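Local coordinates for centrosomal protein of 104 kDa (Homo sapiens, PDB 5LPI) that is required for ciliogenesis and for the structural integrity of the ciliary tip, seen here through its array of four zinc fingers, at residues S52-T55 / E56-L59; A77-K80 / E81-P84; A117-A120 / H121-P125; L28-H31 / Y32-C36. One frame throughout, in Å; residues are numbered along the deposited sequence.

Contact 1: residues S52-T55 / E56-L59; sequences SSLT and EHLL. With ZN (zinc ion), chain F.
Three consecutive i to i+4 bonds tie Ser53, Leu54 and Thr55 to His57, Leu58 and Leu59 in the first turns of helix 54-60. His57 N gives its hydrogen to Ser53 O at 2.8 Å, and Leu58 N reaches Leu54 O at 2.9 Å with an N-H...O angle of 167°. Leu59 N to Thr55 O, 3.0 Å, is more bent. Ser53 holds the N-cap position without a capping bond from its side chain; a water accepts from Glu56 N at 3.0 Å and gives a weak bond to Ser52 O. On one side of the helix Leu54 and Leu58 cross at an angle, Leu54 CD1 lying 4.0 Å from Leu58 CG. His57 leaves the same turn with CG anti to its backbone N (chi1 165°), which carries the imidazole out to the metal: NE2 binds zinc at 2.1 Å. Cys42, Cys45 and Cys62 complete this site of three cysteines and one histidine, a zinc finger in which the strands 39-41 and 48-50 precede the helix that supplies the histidine. Leu58 also packs on Cys42, His44 and Ala77; an alanine here would keep the CB that meets Ala77 but would probably leave Leu54 CD1 without its neighbour and open a gap beside it where the isobutyl group lay. Round the helix Thr55 and Leu59 run side by side, pointing the same way. Thr55 CG2 meets Leu59 CD1 at 3.8 Å, while Leu54 and Thr55 both rest on Pro105 of the last finger.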
loop_
_atom_site.group_PDB
_atom_site.type_symbol
_atom_site.label_atom_id
_atom_site.label_comp_id
_atom_site.label_asym_id
_atom_site.label_seq_id
_atom_site.Cartn_x
_atom_site.Cartn_y
_atom_site.Cartn_z
ATOM N N SER A 52 -1.660 0.247 -0.667
ATOM C CA SER A 52 -3.053 -0.065 -0.366
ATOM C C SER A 52 -3.384 -1.533 -0.594
ATOM O O SER A 52 -4.471 -1.974 -0.206
ATOM C CB SER A 52 -3.989 0.825 -1.194
ATOM O OG SER A 52 -3.862 0.571 -2.583
ATOM N N SER A 53 -2.455 -2.298 -1.171
ATOM C CA SER A 53 -2.617 -3.723 -1.430
ATOM C C SER A 53 -1.611 -4.564 -0.656
ATOM O O SER A 53 -1.482 -5.771 -0.927
ATOM C CB SER A 53 -2.478 -4.000 -2.931
ATOM O OG SER A 53 -3.567 -3.454 -3.655
ATOM N N LEU A 54 -0.887 -3.961 0.293
ATOM C CA LEU A 54 0.273 -4.638 0.872
ATOM C C LEU A 54 -0.142 -5.823 1.731
ATOM O O LEU A 54 0.464 -6.897 1.649
ATOM C CB LEU A 54 1.115 -3.652 1.688
ATOM C CG LEU A 54 2.296 -4.228 2.460
ATOM C CD1 LEU A 54 3.332 -4.891 1.547
ATOM C CD2 LEU A 54 2.959 -3.161 3.326
ATOM N N THR A 55 -1.164 -5.656 2.571
ATOM C CA THR A 55 -1.604 -6.787 3.380
ATOM C C THR A 55 -2.054 -7.947 2.495
ATOM O O THR A 55 -1.641 -9.098 2.701
ATOM C CB THR A 55 -2.718 -6.348 4.331
ATOM O OG1 THR A 55 -2.200 -5.332 5.203
ATOM C CG2 THR A 55 -3.210 -7.531 5.168
ATOM N N GLU A 56 -2.875 -7.655 1.484
ATOM C CA GLU A 56 -3.316 -8.700 0.567
ATOM C C GLU A 56 -2.134 -9.338 -0.156
ATOM O O GLU A 56 -2.126 -10.554 -0.388
ATOM C CB GLU A 56 -4.314 -8.132 -0.438
ATOM C CG GLU A 56 -4.753 -9.150 -1.485
ATOM C CD GLU A 56 -5.840 -8.627 -2.406
ATOM O OE1 GLU A 56 -6.845 -8.088 -1.896
ATOM O OE2 GLU A 56 -5.689 -8.753 -3.639
ATOM N N HIS A 57 -1.120 -8.535 -0.503
ATOM C CA HIS A 57 0.105 -9.078 -1.096
ATOM C C HIS A 57 0.774 -10.068 -0.157
ATOM O O HIS A 57 1.078 -11.206 -0.536
ATOM C CB HIS A 57 1.090 -7.947 -1.435
ATOM C CG HIS A 57 2.490 -8.434 -1.707
ATOM N ND1 HIS A 57 2.888 -8.920 -2.936
ATOM C CD2 HIS A 57 3.570 -8.542 -0.895
ATOM C CE1 HIS A 57 4.155 -9.290 -2.873
ATOM N NE2 HIS A 57 4.595 -9.070 -1.645
ATOM N N LEU A 58 1.023 -9.639 1.081
ATOM C CA LEU A 58 1.744 -10.473 2.032
ATOM C C LEU A 58 1.010 -11.781 2.297
ATOM O O LEU A 58 1.642 -12.822 2.497
ATOM C CB LEU A 58 1.960 -9.706 3.343
ATOM C CG LEU A 58 2.899 -8.492 3.265
ATOM C CD1 LEU A 58 2.768 -7.669 4.558
ATOM C CD2 LEU A 58 4.370 -8.923 3.025
ATOM N N LEU A 59 -0.322 -11.750 2.296
ATOM C CA LEU A 59 -1.080 -12.940 2.667
ATOM C C LEU A 59 -1.345 -13.883 1.500
ATOM O O LEU A 59 -1.450 -15.097 1.712
ATOM C CB LEU A 59 -2.415 -12.533 3.299
ATOM C CG LEU A 59 -2.326 -11.802 4.640
ATOM C CD1 LEU A 59 -3.696 -11.299 5.068
ATOM C CD2 LEU A 59 -1.739 -12.724 5.695
HETATM ZN ZN ZN F . 6.427 -9.642 -0.868
HETATM O O HOH W 1 -4.306 -5.065 1.301
#

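Contact 2: residues A77-K80 / E81-P84; sequences AVFK and EELP
Val78 and Leu83 make the apolar part of this turn, which leads from strand 77-79 into helix 83-89: Leu83 CD1 sits 4.0 Å from Val78 CB. The valine's CG1, anti to the backbone N (chi1 178°), lies beside the backbone of Glu82 and Leu83, 4.0 Å from Leu83 N and 4.2 Å from Glu82 CB. The backbone bonds are weak ones of i to i+3 type. Glu82 N approaches Phe79 O at 3.1 Å with an N-H...O angle of only 129°, and Leu83 N is straighter but longer, 3.4 Å from Lys80 O. Both accompany the turn out of the strand; Val78 pairs through its backbone with Gly69 of strand 68-70, and Lys80 with Gly67 just before that strand. This hairpin and the helix behind it belong to the third zinc finger of the array, whose metal is held by Cys71, Cys74, His86 and Cys92; the side chain of Val78 lies near the zinc ion and touches its ligand residues. Polar and aromatic groups meet on the other side of the turn. Phe79 and Glu82 extend side by side, ring and carboxylate planes 67° apart, and Glu82 OE1 comes to the ring's edge, in its plane, 3.4 Å from Phe79 CD2. The same oxygen accepts from a water at 2.9 Å that in turn takes the hydrogen of Phe79 N, so the bridge fastens the carboxylate to the strand's backbone. Beyond the turn the phenyl ring stacks on Phe68 and meets His44 of the second finger nearly at right angles, while Lys80 NZ bonds to Asp66 O.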
loop_
_atom_site.group_PDB
_atom_site.type_symbol
_atom_site.label_atom_id
_atom_site.label_comp_id
_atom_site.label_asym_id
_atom_site.label_seq_id
_atom_site.Cartn_x
_atom_site.Cartn_y
_atom_site.Cartn_z
ATOM N N ALA A 77 -1.237 -8.739 8.135
ATOM C CA ALA A 77 -0.363 -9.904 8.115
ATOM C C ALA A 77 0.663 -9.815 9.236
ATOM O O ALA A 77 1.265 -8.762 9.473
ATOM C CB ALA A 77 0.362 -10.012 6.772
ATOM N N VAL A 78 0.860 -10.931 9.923
ATOM C CA VAL A 78 1.839 -11.059 10.993
ATOM C C VAL A 78 2.627 -12.332 10.719
ATOM O O VAL A 78 2.068 -13.307 10.204
ATOM C CB VAL A 78 1.143 -11.130 12.372
ATOM C CG1 VAL A 78 2.156 -11.310 13.491
ATOM C CG2 VAL A 78 0.284 -9.875 12.606
ATOM N N PHE A 79 3.918 -12.322 11.034
ATOM C CA PHE A 79 4.693 -13.553 10.948
ATOM C C PHE A 79 3.952 -14.673 11.666
ATOM O O PHE A 79 3.396 -14.470 12.750
ATOM C CB PHE A 79 6.077 -13.364 11.564
ATOM C CG PHE A 79 7.070 -12.713 10.646
ATOM C CD1 PHE A 79 7.361 -13.268 9.411
ATOM C CD2 PHE A 79 7.744 -11.566 11.039
ATOM C CE1 PHE A 79 8.295 -12.675 8.572
ATOM C CE2 PHE A 79 8.673 -10.964 10.205
ATOM C CZ PHE A 79 8.948 -11.519 8.973
ATOM N N LYS A 80 3.908 -15.852 11.040
ATOM C CA LYS A 80 3.075 -16.928 11.576
ATOM C C LYS A 80 3.491 -17.295 12.994
ATOM O O LYS A 80 2.634 -17.567 13.844
ATOM C CB LYS A 80 3.127 -18.156 10.667
ATOM C CG LYS A 80 1.834 -18.407 9.922
ATOM C CD LYS A 80 1.948 -19.626 9.018
ATOM C CE LYS A 80 0.788 -19.672 8.036
ATOM N NZ LYS A 80 0.991 -20.698 6.969
ATOM N N GLU A 81 4.797 -17.276 13.278
ATOM C CA GLU A 81 5.263 -17.675 14.606
ATOM C C GLU A 81 4.868 -16.667 15.680
ATOM O O GLU A 81 4.654 -17.055 16.834
ATOM C CB GLU A 81 6.785 -17.873 14.617
ATOM C CG GLU A 81 7.604 -16.644 14.228
ATOM C CD GLU A 81 7.877 -16.571 12.734
ATOM O OE1 GLU A 81 7.013 -17.006 11.950
ATOM O OE2 GLU A 81 8.962 -16.093 12.344
ATOM N N GLU A 82 4.774 -15.382 15.331
ATOM C CA GLU A 82 4.453 -14.335 16.294
ATOM C C GLU A 82 2.958 -14.111 16.447
ATOM O O GLU A 82 2.551 -13.379 17.355
ATOM C CB GLU A 82 5.127 -13.018 15.892
ATOM C CG GLU A 82 6.644 -13.106 15.755
ATOM C CD GLU A 82 7.263 -11.833 15.194
ATOM O OE1 GLU A 82 6.677 -11.243 14.263
ATOM O OE2 GLU A 82 8.335 -11.418 15.681
ATOM N N LEU A 83 2.140 -14.737 15.598
ATOM C CA LEU A 83 0.706 -14.458 15.602
ATOM C C LEU A 83 0.012 -14.855 16.903
ATOM O O LEU A 83 -0.842 -14.079 17.367
ATOM C CB LEU A 83 0.055 -15.136 14.390
ATOM C CG LEU A 83 -1.413 -14.831 14.078
ATOM C CD1 LEU A 83 -1.696 -13.324 14.062
ATOM C CD2 LEU A 83 -1.812 -15.454 12.740
ATOM N N PRO A 84 0.293 -16.010 17.530
ATOM C CA PRO A 84 -0.335 -16.271 18.840
ATOM C C PRO A 84 -0.032 -15.196 19.881
ATOM O O PRO A 84 -0.962 -14.687 20.522
ATOM C CB PRO A 84 0.231 -17.650 19.222
ATOM C CG PRO A 84 0.461 -18.323 17.898
ATOM C CD PRO A 84 0.990 -17.214 17.020
HETATM O O HOH W 2 5.198 -9.899 12.137
#

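Contact 3: residues A117-A120 / H121-P125; sequences AWKA and HLMGP. With ZN (zinc ion), chain H.
Met123 reaches back along helix 115-123 to Lys119. Its CB and CG pass Lys119 O, CB at 3.3 Å. The bend at chi3 (-82°) then brings the terminal methyl against the lysine's aliphatic chain, Met123 CE lying 3.7 Å from Lys119 CB and likewise close to CG and CD of that residue. The two chains point the same way; Lys119 NZ goes to a salt bridge with Glu115, while Met123 also touches Leu37 and Met38. Met123 N bonds to Lys119 O at 2.9 Å. The last bond, Gly124 N to Ala120 O, comes from above the carbonyl plane, 47° out of it; Gly124 is the first residue to leave helical backbone angles. Next round the helix, Leu122 lies beside Trp118, its CD1 3.7 Å from CE3 of the indole. A serine in place of Leu122 would probably strip the indole of this methyl neighbour and leave a gap beside CE3. His121 NE2 binds zinc at 2.1 Å, and Phe111 stacks on its imidazole while meeting Trp118 edge-to-face. With Cys104, Cys107 and Cys128 this histidine forms a zinc site of three cysteines and one histidine, the helix-borne ligand of the array's fourth finger.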
loop_
_atom_site.group_PDB
_atom_site.type_symbol
_atom_site.label_atom_id
_atom_site.label_comp_id
_atom_site.label_asym_id
_atom_site.label_seq_id
_atom_site.Cartn_x
_atom_site.Cartn_y
_atom_site.Cartn_z
ATOM N N ALA A 117 -8.931 9.239 -0.642
ATOM C CA ALA A 117 -8.405 9.190 0.722
ATOM C C ALA A 117 -7.042 8.509 0.783
ATOM O O ALA A 117 -6.150 8.960 1.515
ATOM C CB ALA A 117 -9.388 8.465 1.632
ATOM N N TRP A 118 -6.869 7.399 0.061
ATOM C CA TRP A 118 -5.557 6.754 0.018
ATOM C C TRP A 118 -4.479 7.739 -0.418
ATOM O O TRP A 118 -3.416 7.840 0.206
ATOM C CB TRP A 118 -5.579 5.554 -0.928
ATOM C CG TRP A 118 -5.916 4.277 -0.261
ATOM C CD1 TRP A 118 -6.983 3.464 -0.527
ATOM C CD2 TRP A 118 -5.187 3.658 0.793
ATOM N NE1 TRP A 118 -6.953 2.363 0.298
ATOM C CE2 TRP A 118 -5.863 2.464 1.125
ATOM C CE3 TRP A 118 -4.009 3.982 1.478
ATOM C CZ2 TRP A 118 -5.409 1.600 2.123
ATOM C CZ3 TRP A 118 -3.561 3.120 2.476
ATOM C CH2 TRP A 118 -4.258 1.949 2.789
ATOM N N LYS A 119 -4.736 8.465 -1.505
ATOM C CA LYS A 119 -3.745 9.419 -1.989
ATOM C C LYS A 119 -3.468 10.499 -0.953
ATOM O O LYS A 119 -2.309 10.849 -0.712
ATOM C CB LYS A 119 -4.208 10.046 -3.308
ATOM C CG LYS A 119 -4.127 9.106 -4.505
ATOM C CD LYS A 119 -4.297 9.904 -5.807
ATOM C CE LYS A 119 -4.111 9.033 -7.045
ATOM N NZ LYS A 119 -5.256 8.099 -7.243
ATOM N N ALA A 120 -4.518 11.035 -0.323
ATOM C CA ALA A 120 -4.303 12.103 0.648
ATOM C C ALA A 120 -3.537 11.597 1.868
ATOM O O ALA A 120 -2.687 12.309 2.423
ATOM C CB ALA A 120 -5.643 12.716 1.053
ATOM N N HIS A 121 -3.819 10.370 2.301
ATOM C CA HIS A 121 -3.087 9.813 3.435
ATOM C C HIS A 121 -1.614 9.605 3.102
ATOM O O HIS A 121 -0.730 10.023 3.855
ATOM C CB HIS A 121 -3.708 8.490 3.863
ATOM C CG HIS A 121 -3.009 7.865 5.028
ATOM N ND1 HIS A 121 -3.215 8.281 6.325
ATOM C CD2 HIS A 121 -2.077 6.884 5.089
ATOM C CE1 HIS A 121 -2.454 7.572 7.138
ATOM N NE2 HIS A 121 -1.760 6.713 6.414
ATOM N N LEU A 122 -1.333 8.964 1.976
ATOM C CA LEU A 122 0.040 8.552 1.689
ATOM C C LEU A 122 0.899 9.691 1.138
ATOM O O LEU A 122 2.110 9.716 1.375
ATOM C CB LEU A 122 0.023 7.369 0.723
ATOM C CG LEU A 122 -0.492 6.072 1.366
ATOM C CD1 LEU A 122 -0.605 4.966 0.331
ATOM C CD2 LEU A 122 0.426 5.631 2.517
ATOM N N MET A 123 0.300 10.657 0.441
ATOM C CA MET A 123 1.070 11.709 -0.213
ATOM C C MET A 123 0.845 13.101 0.345
ATOM O O MET A 123 1.685 13.977 0.127
ATOM C CB MET A 123 0.738 11.741 -1.706
ATOM C CG MET A 123 0.763 10.373 -2.297
ATOM S SD MET A 123 0.882 10.470 -4.066
ATOM C CE MET A 123 -0.766 10.735 -4.561
ATOM N N GLY A 124 -0.263 13.332 1.030
ATOM C CA GLY A 124 -0.624 14.669 1.424
ATOM C C GLY A 124 0.284 15.181 2.515
ATOM O O GLY A 124 1.133 14.453 3.044
ATOM N N PRO A 125 0.125 16.450 2.875
ATOM C CA PRO A 125 0.879 16.989 4.005
ATOM C C PRO A 125 0.260 16.532 5.314
ATOM O O PRO A 125 -0.958 16.372 5.433
ATOM C CB PRO A 125 0.760 18.513 3.827
ATOM C CG PRO A 125 -0.221 18.733 2.676
ATOM C CD PRO A 125 -0.863 17.417 2.371
HETATM ZN ZN ZN H . -0.246 5.462 7.106
#

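Contact 4: residues L28-H31 / Y32-C36; sequences LDLH and YWKHC. With ZN (zinc ion), chain G.
His31 and Cys36, two ligands of one zinc ion, close the tight side of this contact at the end of helix 27-35. His31 NE2 binds the metal at 2.1 Å and Cys36 SG at 2.3 Å; Cys36 CB lies only 3.3 Å from that nitrogen, and the cysteine backbone runs over one face of the imidazole. Both side chains are anti to their backbone N (chi1 180° for His31, -176° for Cys36), which turns ring and thiolate toward the same ion. The backbone secures this pairing: His31 O accepts from His35 N at 2.8 Å and from Cys36 N at 2.9 Å, the two donors arriving from opposite faces of the carbonyl plane. The second of these bonds belongs to a wider, pi-type turn that carries Cys36 to the metal. Cys13 and Cys16 complete the three-cysteine, one-histidine site of the first zinc finger, so its CxxC pair comes from before the helix and its other two ligands from the helix and its end. Tyr32 packs on the neighbouring side: Leu28 O sits over one face of the Tyr32 ring, 3.1 Å from its plane and displaced toward the rim, and Tyr32 OH lies 3.7 Å from Leu28 CD1; the same ring meets Phe15 edge-to-face. Packing is sparser where the helix turns to solvent. There Leu30 and the extended Lys34 cross at a slant, and Leu30 CD1 meets the lysine's aliphatic part, CD at 3.8 Å. Trp33 swings its indole away from the first turn to a cation-pi contact with Arg41.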
loop_
_atom_site.group_PDB
_atom_site.type_symbol
_atom_site.label_atom_id
_atom_site.label_comp_id
_atom_site.label_asym_id
_atom_site.label_seq_id
_atom_site.Cartn_x
_atom_site.Cartn_y
_atom_site.Cartn_z
ATOM N N LEU A 28 9.026 5.066 -15.976
ATOM C CA LEU A 28 8.012 4.624 -15.021
ATOM C C LEU A 28 8.522 3.474 -14.159
ATOM O O LEU A 28 8.224 3.410 -12.961
ATOM C CB LEU A 28 6.731 4.205 -15.756
ATOM C CG LEU A 28 5.728 5.300 -16.139
ATOM C CD1 LEU A 28 4.643 4.757 -17.058
ATOM C CD2 LEU A 28 5.099 5.920 -14.894
ATOM N N ASP A 29 9.280 2.547 -14.749
ATOM C CA ASP A 29 9.820 1.442 -13.962
ATOM C C ASP A 29 10.731 1.956 -12.857
ATOM O O ASP A 29 10.710 1.441 -11.731
ATOM C CB ASP A 29 10.567 0.464 -14.864
ATOM C CG ASP A 29 9.639 -0.506 -15.567
ATOM O OD1 ASP A 29 8.799 -1.145 -14.890
ATOM O OD2 ASP A 29 9.752 -0.627 -16.803
ATOM N N LEU A 30 11.523 2.981 -13.157
ATOM C CA LEU A 30 12.383 3.566 -12.137
ATOM C C LEU A 30 11.557 4.335 -11.115
ATOM O O LEU A 30 11.848 4.296 -9.911
ATOM C CB LEU A 30 13.420 4.469 -12.801
ATOM C CG LEU A 30 14.476 5.142 -11.930
ATOM C CD1 LEU A 30 15.219 4.120 -11.056
ATOM C CD2 LEU A 30 15.447 5.860 -12.839
ATOM N N HIS A 31 10.528 5.044 -11.590
ATOM C CA HIS A 31 9.563 5.690 -10.711
ATOM C C HIS A 31 8.992 4.720 -9.678
ATOM O O HIS A 31 8.997 5.008 -8.476
ATOM C CB HIS A 31 8.437 6.307 -11.562
ATOM C CG HIS A 31 7.380 6.992 -10.754
ATOM N ND1 HIS A 31 7.623 8.149 -10.047
ATOM C CD2 HIS A 31 6.078 6.685 -10.542
ATOM C CE1 HIS A 31 6.515 8.530 -9.436
ATOM N NE2 HIS A 31 5.569 7.656 -9.717
ATOM N N TYR A 32 8.484 3.565 -10.125
ATOM C CA TYR A 32 7.893 2.614 -9.186
ATOM C C TYR A 32 8.943 2.071 -8.227
ATOM O O TYR A 32 8.666 1.847 -7.043
ATOM C CB TYR A 32 7.247 1.438 -9.912
ATOM C CG TYR A 32 6.293 1.751 -11.060
ATOM C CD1 TYR A 32 5.394 2.812 -10.998
ATOM C CD2 TYR A 32 6.285 0.949 -12.200
ATOM C CE1 TYR A 32 4.519 3.075 -12.071
ATOM C CE2 TYR A 32 5.416 1.199 -13.265
ATOM C CZ TYR A 32 4.537 2.267 -13.191
ATOM O OH TYR A 32 3.684 2.513 -14.252
ATOM N N TRP A 33 10.148 1.809 -8.737
ATOM C CA TRP A 33 11.168 1.138 -7.941
ATOM C C TRP A 33 11.666 2.028 -6.807
ATOM O O TRP A 33 11.983 1.521 -5.723
ATOM C CB TRP A 33 12.328 0.715 -8.854
ATOM C CG TRP A 33 13.453 0.004 -8.168
ATOM C CD1 TRP A 33 14.758 0.409 -8.107
ATOM C CD2 TRP A 33 13.391 -1.254 -7.470
ATOM N NE1 TRP A 33 15.501 -0.514 -7.414
ATOM C CE2 TRP A 33 14.694 -1.543 -7.017
ATOM C CE3 TRP A 33 12.368 -2.168 -7.205
ATOM C CZ2 TRP A 33 14.994 -2.692 -6.288
ATOM C CZ3 TRP A 33 12.666 -3.314 -6.490
ATOM C CH2 TRP A 33 13.973 -3.567 -6.042
ATOM N N LYS A 34 11.712 3.338 -7.019
ATOM C CA LYS A 34 12.351 4.245 -6.068
ATOM C C LYS A 34 11.481 5.374 -5.531
ATOM O O LYS A 34 11.676 5.771 -4.379
ATOM C CB LYS A 34 13.597 4.884 -6.697
ATOM C CG LYS A 34 14.741 3.876 -6.893
ATOM C CD LYS A 34 15.991 4.558 -7.395
ATOM C CE LYS A 34 17.137 3.515 -7.454
ATOM N NZ LYS A 34 18.463 4.121 -7.731
ATOM N N HIS A 35 10.544 5.903 -6.306
ATOM C CA HIS A 35 10.025 7.237 -6.001
ATOM C C HIS A 35 8.538 7.312 -5.703
ATOM O O HIS A 35 8.145 8.128 -4.875
ATOM C CB HIS A 35 10.341 8.185 -7.159
ATOM C CG HIS A 35 11.800 8.291 -7.444
ATOM N ND1 HIS A 35 12.696 8.788 -6.526
ATOM C CD2 HIS A 35 12.527 7.943 -8.533
ATOM C CE1 HIS A 35 13.916 8.752 -7.038
ATOM N NE2 HIS A 35 13.840 8.244 -8.255
ATOM N N CYS A 36 7.692 6.519 -6.365
ATOM C CA CYS A 36 6.245 6.692 -6.226
ATOM C C CYS A 36 5.799 6.567 -4.772
ATOM O O CYS A 36 6.037 5.543 -4.127
ATOM C CB CYS A 36 5.499 5.671 -7.082
ATOM S SG CYS A 36 3.680 5.893 -7.069
HETATM ZN ZN ZN G . 3.612 7.257 -8.973
#

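Contacts 1, 3 and 4 each lie within a zinc-finger helix and include its histidine ligand, whereas contact 2 takes the turn between strand and helix of the third finger and holds no ligand. Contacts 3 and 4 are partly buried; contacts 1 and 2 lie at the surface. Only contact 4 has two ligands of one metal, with a widened turn between them, while in contact 3 the helix instead ends before Gly124. Regular helical bonds dominate contacts 1 and 3; contact 2 relies on weak backbone bonds and a water joining Glu82 to Phe79 N. Fingers meet through Leu58 and Leu59 on Ala77, and through Ser52 on Trp118; contact 4 touches none of the others.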